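Local coordinates for protein hypothetical glycoside hydrolase (Parabacteroides distasonis, PDB 3TAW) that is of unknown function but belongs to a family of carbohydrate-active enzymes, probably built as a five-bladed beta-propeller, at residues A[262-266]-A[278-283]. Numbering follows the deposited sequence.
Sequences YNGKN and ANSYCA
Gly264 and Cys282 pair through two backbone hydrogen bonds, Gly264 N to Cys282 O at 2.9 Å and Cys282 N to Gly264 O at 3.0 Å. Gly264, lacking a side chain, leaves the sheet face beside Cys282 CB uncrowded. Two more bonds follow toward the loop: Asn266 N gives to Ser280 O (2.9 Å) and Asn279 N to Asn266 O (2.8 Å). Asn279 has positive phi (68/3), a left-handed conformation asparagine tolerates well; the strand residues are extended (phi -93 to -146°, psi 117 to 169°). Asn263–Ala283 and Lys265–Tyr281 are non-hydrogen-bonded pairs, with CA atoms 4.5 and 4.4 Å apart. There CA-H...O contacts form, the shortest from Tyr281 CA to Gly264 O at 3.1 Å. The segments belong to an antiparallel hairpin whose strands, 257-265 and 281-288, lie between 244-254 and 296-299, an order consistent with a four-stranded beta-propeller blade; locally their N-to-C directions differ by 143°, reflecting sheet twist. On a shared face, all-trans Lys265 lays its aliphatic chain over the Tyr281 ring (chi1 m), its CB 4.1 Å from the ring centroid in a CH-pi contact. Its amine reaches Gln243 and a water, 2.8 Å from Lys265 NZ and 2.7 Å from Tyr281 OH. Asn263 CB meets the ring edge, 4.3 Å from Tyr281 CD2; its amide oxygen accepts from Val324 N. Small Ala283, on this same face, packs against Phe304 and Val324.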
# COMPACT_ATOMS: atom_id res chain seq x y z
N TYR A 262 -6.68 3.05 5.48
CA TYR A 262 -6.83 3.57 4.12
C TYR A 262 -6.52 5.05 4.09
O TYR A 262 -6.36 5.70 5.14
CB TYR A 262 -8.22 3.22 3.58
CG TYR A 262 -9.36 4.03 4.17
CD1 TYR A 262 -10.00 3.63 5.34
CD2 TYR A 262 -9.81 5.20 3.55
CE1 TYR A 262 -11.02 4.36 5.87
CE2 TYR A 262 -10.85 5.94 4.08
CZ TYR A 262 -11.46 5.51 5.24
OH TYR A 262 -12.49 6.22 5.79
N ASN A 263 -6.41 5.57 2.88
CA ASN A 263 -6.00 6.92 2.59
C ASN A 263 -7.14 7.71 1.96
O ASN A 263 -7.67 7.31 0.92
CB ASN A 263 -4.81 6.85 1.65
CG ASN A 263 -3.64 6.12 2.29
OD1 ASN A 263 -3.04 6.64 3.23
ND2 ASN A 263 -3.33 4.89 1.81
N GLY A 264 -7.52 8.78 2.62
CA GLY A 264 -8.61 9.64 2.16
C GLY A 264 -8.09 10.89 1.52
O GLY A 264 -7.25 11.56 2.11
N LYS A 265 -8.58 11.22 0.33
CA LYS A 265 -8.24 12.50 -0.28
C LYS A 265 -9.39 13.48 -0.02
O LYS A 265 -10.54 13.17 -0.29
CB LYS A 265 -8.02 12.36 -1.77
CG LYS A 265 -7.64 13.70 -2.44
CD LYS A 265 -7.29 13.54 -3.92
CE LYS A 265 -7.12 14.89 -4.60
NZ LYS A 265 -6.77 14.73 -6.08
N ASN A 266 -9.04 14.68 0.46
CA ASN A 266 -10.03 15.71 0.83
C ASN A 266 -10.48 16.55 -0.36
O ASN A 266 -9.69 17.18 -1.05
CB ASN A 266 -9.44 16.59 1.94
CG ASN A 266 -10.48 17.38 2.71
OD1 ASN A 266 -11.64 16.98 2.83
ND2 ASN A 266 -10.05 18.50 3.29
N ALA A 278 -7.21 21.24 1.57
CA ALA A 278 -7.77 20.83 0.30
C ALA A 278 -6.82 19.90 -0.44
O ALA A 278 -5.63 20.17 -0.48
CB ALA A 278 -8.06 22.08 -0.56
N ASN A 279 -7.37 18.83 -1.00
CA ASN A 279 -6.65 17.84 -1.82
C ASN A 279 -5.62 16.99 -1.06
O ASN A 279 -4.94 16.17 -1.66
CB ASN A 279 -6.00 18.51 -3.04
CG ASN A 279 -7.03 19.04 -4.02
OD1 ASN A 279 -7.99 18.34 -4.36
ND2 ASN A 279 -6.82 20.29 -4.51
N SER A 280 -5.51 17.17 0.25
CA SER A 280 -4.51 16.40 1.00
C SER A 280 -5.00 14.98 1.23
O SER A 280 -6.21 14.74 1.28
CB SER A 280 -4.16 17.08 2.33
OG SER A 280 -5.22 17.04 3.27
N TYR A 281 -4.06 14.05 1.39
CA TYR A 281 -4.37 12.68 1.78
C TYR A 281 -4.06 12.49 3.27
O TYR A 281 -2.89 12.60 3.69
CB TYR A 281 -3.56 11.68 0.97
CG TYR A 281 -3.89 11.48 -0.49
CD1 TYR A 281 -3.69 12.48 -1.43
CD2 TYR A 281 -4.29 10.23 -0.96
CE1 TYR A 281 -3.94 12.28 -2.79
CE2 TYR A 281 -4.54 10.01 -2.30
CZ TYR A 281 -4.34 11.02 -3.22
OH TYR A 281 -4.57 10.79 -4.55
N CYS A 282 -5.11 12.20 4.04
CA CYS A 282 -5.00 11.91 5.47
C CYS A 282 -5.52 10.50 5.67
O CYS A 282 -6.42 10.09 4.96
CB CYS A 282 -5.84 12.88 6.28
SG CYS A 282 -5.44 14.63 6.01
N ALA A 283 -4.97 9.79 6.64
CA ALA A 283 -5.26 8.37 6.76
C ALA A 283 -6.43 8.09 7.70
O ALA A 283 -6.49 8.64 8.78
CB ALA A 283 -3.97 7.62 7.21
O HOH W 1 -4.81 12.77 -6.40